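Local coordinates for uncharacterized protein (Bacteroides thetaiotaomicron VPI-5482, PDB 3KNY) that is of unknown function but is probably a two-domain, membrane-anchored lipoprotein of the bacterial cell envelope, at residues Y91-D99 with V210-P218. Sequence-based numbering, arbitrary orientation.
Sequences YEGFLNIAD and VQKTGFMIP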
ATOM      1  N   TYR A  91       7.841  -3.182 -11.354  1.00 31.16           N
ATOM      2  CA  TYR A  91       7.153  -2.371 -10.357  1.00 29.03           C
ATOM      3  C   TYR A  91       5.863  -3.053  -9.949  1.00 30.13           C
ATOM      4  O   TYR A  91       5.080  -3.405 -10.808  1.00 26.82           O
ATOM      5  CB  TYR A  91       6.787  -1.011 -10.925  1.00 26.90           C
ATOM      6  CG  TYR A  91       5.951  -0.184  -9.972  1.00 27.70           C
ATOM      7  CD1 TYR A  91       6.516   0.389  -8.841  1.00 26.02           C
ATOM      8  CD2 TYR A  91       4.598   0.003 -10.188  1.00 25.51           C
ATOM      9  CE1 TYR A  91       5.758   1.127  -7.974  1.00 31.40           C
ATOM     10  CE2 TYR A  91       3.829   0.738  -9.320  1.00 33.07           C
ATOM     11  CZ  TYR A  91       4.413   1.318  -8.222  1.00 30.17           C
ATOM     12  OH  TYR A  91       3.642   2.059  -7.349  1.00 25.70           O
ATOM     13  N   GLU A  92       5.650  -3.201  -8.644  1.00 32.21           N
ATOM     14  CA  GLU A  92       4.510  -3.934  -8.064  1.00 32.20           C
ATOM     15  C   GLU A  92       3.353  -3.014  -7.678  1.00 31.89           C
ATOM     16  O   GLU A  92       2.211  -3.245  -8.065  1.00 32.02           O
ATOM     17  CB  GLU A  92       4.967  -4.649  -6.780  1.00 32.22           C
ATOM     18  CG  GLU A  92       5.730  -5.918  -7.019  1.00 34.52           C
ATOM     19  CD  GLU A  92       4.811  -7.081  -7.249  1.00 38.54           C
ATOM     20  OE1 GLU A  92       4.318  -7.686  -6.257  1.00 41.92           O
ATOM     21  OE2 GLU A  92       4.585  -7.370  -8.436  1.00 30.54           O
ATOM     22  N   GLY A  93       3.670  -2.005  -6.868  1.00 30.38           N
ATOM     23  CA  GLY A  93       2.704  -1.036  -6.381  1.00 30.76           C
ATOM     24  C   GLY A  93       3.133  -0.507  -5.024  1.00 30.90           C
ATOM     25  O   GLY A  93       4.308  -0.541  -4.683  1.00 32.33           O
ATOM     26  N   PHE A  94       2.175  -0.042  -4.239  1.00 30.95           N
ATOM     27  CA  PHE A  94       2.442   0.430  -2.889  1.00 30.69           C
ATOM     28  C   PHE A  94       2.538  -0.729  -1.895  1.00 32.42           C
ATOM     29  O   PHE A  94       2.101  -1.841  -2.218  1.00 33.49           O
ATOM     30  CB  PHE A  94       1.354   1.383  -2.474  1.00 29.70           C
ATOM     31  CG  PHE A  94       1.194   2.536  -3.410  1.00 31.35           C
ATOM     32  CD1 PHE A  94       2.170   3.513  -3.488  1.00 29.08           C
ATOM     33  CD2 PHE A  94       0.071   2.642  -4.229  1.00 36.57           C
ATOM     34  CE1 PHE A  94       2.041   4.590  -4.347  1.00 27.31           C
ATOM     35  CE2 PHE A  94      -0.079   3.734  -5.101  1.00 38.88           C
ATOM     36  CZ  PHE A  94       0.918   4.712  -5.155  1.00 36.71           C
ATOM     37  N   LEU A  95       3.155  -0.473  -0.726  1.00 31.44           N
ATOM     38  CA  LEU A  95       3.267  -1.455   0.364  1.00 31.41           C
ATOM     39  C   LEU A  95       3.064  -0.791   1.731  1.00 32.53           C
ATOM     40  O   LEU A  95       3.639   0.254   1.988  1.00 33.77           O
ATOM     41  CB  LEU A  95       4.627  -2.146   0.329  1.00 32.32           C
ATOM     42  CG  LEU A  95       4.878  -3.293   1.319  1.00 30.96           C
ATOM     43  CD1 LEU A  95       3.956  -4.448   1.001  1.00 33.71           C
ATOM     44  CD2 LEU A  95       6.364  -3.743   1.301  1.00 28.91           C
ATOM     45  N   ASN A  96       2.205  -1.381   2.567  1.00 33.12           N
ATOM     46  CA  ASN A  96       1.995  -0.993   3.972  1.00 33.24           C
ATOM     47  C   ASN A  96       2.295  -2.188   4.809  1.00 37.42           C
ATOM     48  O   ASN A  96       2.107  -3.324   4.367  1.00 38.71           O
ATOM     49  CB  ASN A  96       0.543  -0.723   4.316  1.00 32.90           C
ATOM     50  CG  ASN A  96       0.038   0.527   3.730  1.00 33.95           C
ATOM     51  OD1 ASN A  96       0.781   1.459   3.465  1.00 57.54           O
ATOM     52  ND2 ASN A  96      -1.248   0.570   3.519  1.00 55.94           N
ATOM     53  N   ILE A  97       2.705  -1.926   6.044  1.00 41.36           N
ATOM     54  CA  ILE A  97       2.972  -2.956   7.011  1.00 41.69           C
ATOM     55  C   ILE A  97       1.929  -2.736   8.093  1.00 44.25           C
ATOM     56  O   ILE A  97       1.908  -1.677   8.736  1.00 43.64           O
ATOM     57  CB  ILE A  97       4.382  -2.811   7.562  1.00 42.12           C
ATOM     58  CG1 ILE A  97       5.370  -2.463   6.423  1.00 40.16           C
ATOM     59  CG2 ILE A  97       4.775  -4.074   8.339  1.00 37.32           C
ATOM     60  CD1 ILE A  97       5.514  -3.494   5.384  1.00 35.66           C
ATOM     61  N   ALA A  98       1.033  -3.708   8.258  1.00 46.47           N
ATOM     62  CA  ALA A  98      -0.046  -3.582   9.231  1.00 49.47           C
ATOM     63  C   ALA A  98       0.540  -3.566  10.632  1.00 54.40           C
ATOM     64  O   ALA A  98       1.647  -4.080  10.869  1.00 55.20           O
ATOM     65  CB  ALA A  98      -1.023  -4.714   9.096  1.00 48.92           C
ATOM     66  N   ASP A  99      -0.196  -2.961  11.559  1.00 57.93           N
ATOM     67  CA  ASP A  99       0.200  -2.955  12.960  1.00 59.88           C
ATOM     68  C   ASP A  99       0.020  -4.349  13.559  1.00 61.81           C
ATOM     69  O   ASP A  99      -0.565  -5.247  12.941  1.00 61.44           O
ATOM     70  CB  ASP A  99      -0.652  -1.961  13.745  1.00 60.71           C
ATOM     71  CG  ASP A  99      -0.277  -0.522  13.479  1.00 63.52           C
ATOM     72  OD1 ASP A  99       0.920  -0.176  13.575  1.00 65.79           O
ATOM     73  OD2 ASP A  99      -1.194   0.272  13.196  1.00 71.62           O
ATOM     74  N   VAL A 210      -8.620   5.587 -12.674  1.00 22.24           N
ATOM     75  CA  VAL A 210      -7.565   5.169 -11.769  1.00 22.20           C
ATOM     76  C   VAL A 210      -7.407   3.655 -11.728  1.00 22.32           C
ATOM     77  O   VAL A 210      -8.348   2.937 -11.446  1.00 24.65           O
ATOM     78  CB  VAL A 210      -7.839   5.640 -10.359  1.00 22.79           C
ATOM     79  CG1 VAL A 210      -6.728   5.148  -9.420  1.00 23.19           C
ATOM     80  CG2 VAL A 210      -7.977   7.181 -10.335  1.00 22.42           C
ATOM     81  N   GLN A 211      -6.206   3.171 -12.012  1.00 21.87           N
ATOM     82  CA  GLN A 211      -5.914   1.746 -11.922  1.00 20.81           C
ATOM     83  C   GLN A 211      -4.672   1.604 -11.047  1.00 19.83           C
ATOM     84  O   GLN A 211      -3.574   1.911 -11.507  1.00 22.67           O
ATOM     85  CB  GLN A 211      -5.669   1.170 -13.304  1.00 17.93           C
ATOM     86  CG  GLN A 211      -6.853   1.227 -14.211  1.00 23.43           C
ATOM     87  CD  GLN A 211      -6.519   0.757 -15.625  1.00 19.95           C
ATOM     88  OE1 GLN A 211      -5.984   1.480 -16.422  1.00 31.91           O
ATOM     89  NE2 GLN A 211      -6.846  -0.451 -15.914  1.00 31.16           N
ATOM     90  N   LYS A 212      -4.843   1.151  -9.801  1.00 19.24           N
ATOM     91  CA  LYS A 212      -3.740   1.042  -8.842  1.00 24.10           C
ATOM     92  C   LYS A 212      -3.801  -0.197  -7.972  1.00 23.60           C
ATOM     93  O   LYS A 212      -4.863  -0.767  -7.796  1.00 25.13           O
ATOM     94  CB  LYS A 212      -3.715   2.284  -7.928  1.00 27.43           C
ATOM     95  CG  LYS A 212      -3.461   3.554  -8.690  1.00 27.88           C
ATOM     96  CD  LYS A 212      -2.279   4.320  -8.195  1.00 30.99           C
ATOM     97  CE  LYS A 212      -1.428   4.735  -9.335  1.00 38.49           C
ATOM     98  NZ  LYS A 212      -0.233   5.473  -8.927  1.00 38.50           N
ATOM     99  N   THR A 213      -2.656  -0.592  -7.416  1.00 23.64           N
ATOM    100  CA  THR A 213      -2.581  -1.748  -6.535  1.00 24.73           C
ATOM    101  C   THR A 213      -1.707  -1.432  -5.323  1.00 26.92           C
ATOM    102  O   THR A 213      -0.625  -0.890  -5.439  1.00 28.42           O
ATOM    103  CB  THR A 213      -2.039  -2.986  -7.265  1.00 25.91           C
ATOM    104  OG1 THR A 213      -2.936  -3.349  -8.325  1.00 29.36           O
ATOM    105  CG2 THR A 213      -1.907  -4.182  -6.332  1.00 19.39           C
ATOM    106  N   GLY A 214      -2.219  -1.757  -4.154  1.00 27.28           N
ATOM    107  CA  GLY A 214      -1.499  -1.614  -2.937  1.00 28.49           C
ATOM    108  C   GLY A 214      -1.403  -2.965  -2.249  1.00 30.24           C
ATOM    109  O   GLY A 214      -2.360  -3.761  -2.265  1.00 31.86           O
ATOM    110  N   PHE A 215      -0.243  -3.204  -1.638  1.00 29.88           N
ATOM    111  CA  PHE A 215       0.041  -4.435  -0.934  1.00 29.52           C
ATOM    112  C   PHE A 215       0.141  -4.190   0.557  1.00 30.29           C
ATOM    113  O   PHE A 215       0.508  -3.110   1.005  1.00 27.78           O
ATOM    114  CB  PHE A 215       1.327  -5.070  -1.470  1.00 30.29           C
ATOM    115  CG  PHE A 215       1.200  -5.583  -2.885  1.00 24.53           C
ATOM    116  CD1 PHE A 215       1.451  -4.760  -3.955  1.00 23.85           C
ATOM    117  CD2 PHE A 215       0.775  -6.889  -3.132  1.00 31.93           C
ATOM    118  CE1 PHE A 215       1.327  -5.235  -5.269  1.00 27.22           C
ATOM    119  CE2 PHE A 215       0.638  -7.375  -4.425  1.00 26.18           C
ATOM    120  CZ  PHE A 215       0.917  -6.533  -5.501  1.00 30.98           C
HETATM  121  N   MSE A 216      -0.193  -5.212   1.330  1.00 31.80           N
HETATM  122  CA  MSE A 216      -0.197  -5.103   2.768  1.00 31.26           C
HETATM  123  C   MSE A 216       0.442  -6.344   3.405  1.00 31.00           C
HETATM  124  O   MSE A 216       0.074  -7.479   3.074  1.00 27.56           O
HETATM  125  CB  MSE A 216      -1.634  -4.930   3.231  1.00 31.33           C
HETATM  126  CG  MSE A 216      -2.207  -3.606   2.851  1.00 33.65           C
HETATM  127 SE   MSE A 216      -4.090  -3.493   3.204  0.75 30.23          SE
HETATM  128  CE  MSE A 216      -4.819  -4.316   1.616  1.00 28.94           C
ATOM    129  N   ILE A 217       1.427  -6.132   4.283  1.00 31.28           N
ATOM    130  CA  ILE A 217       1.941  -7.242   5.083  1.00 32.76           C
ATOM    131  C   ILE A 217       0.890  -7.469   6.164  1.00 33.86           C
ATOM    132  O   ILE A 217       0.708  -6.615   7.036  1.00 33.49           O
ATOM    133  CB  ILE A 217       3.325  -6.988   5.739  1.00 33.39           C
ATOM    134  CG1 ILE A 217       4.406  -6.783   4.672  1.00 32.19           C
ATOM    135  CG2 ILE A 217       3.705  -8.197   6.635  1.00 28.60           C
ATOM    136  CD1 ILE A 217       5.854  -6.831   5.208  1.00 32.97           C
ATOM    137  N   PRO A 218       0.185  -8.606   6.102  1.00 33.41           N
ATOM    138  CA  PRO A 218      -0.884  -8.881   7.056  1.00 35.19           C
ATOM    139  C   PRO A 218      -0.368  -8.969   8.483  1.00 36.63           C
ATOM    140  O   PRO A 218       0.729  -9.497   8.665  1.00 38.77           O
ATOM    141  CB  PRO A 218      -1.423 -10.248   6.625  1.00 36.76           C
ATOM    142  CG  PRO A 218      -0.514 -10.767   5.584  1.00 35.11           C
ATOM    143  CD  PRO A 218       0.521  -9.760   5.261  1.00 32.82           C
ATOM    144  OXT PRO A 218      -1.014  -8.543   9.448  1.00 35.27           O
TER
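Leu95 and Phe215 face each other in a parallel beta pairing, where strand 93-97 runs beside the C-terminal strand 204-217 inside a mixed sheet. Five backbone hydrogen bonds alternate between the strands, from Phe94 N to Thr213 O (3.2 Å) through to Ala98 N to Ile217 O. Gly93 suits its place because a CB there would run into Thr213 O and its backbone angles (phi 151°, psi -155°) favour glycine. Phe215 does most of the packing. Its CB lies 3.4 Å from Phe94 O and 3.7 Å from Leu95 CD1; CD1 passes Phe94 O, CE1 comes to 3.5 Å from Glu92 O, and CZ ends 3.7 Å from Glu92 OE1. Both carbonyl oxygens thus meet the ring at its edge, where the slightly positive C-H groups suit them. In Phe215, CG stands beside the backbone N (chi1 -68°), which sends the ring back along the strand toward Glu92, whose OE1 forms a salt bridge with Lys186. An alanine in place of Phe215 would probably open a gap beside Leu95 and Glu92. Asn96 and Met216, present as selenomethionine, occupy the other face, toward strand 124-134. Branched Ile97 and Ile217 lie side by side, both touching Ile72 of helix 66-84, with their CD1 atoms 3.4 Å apart.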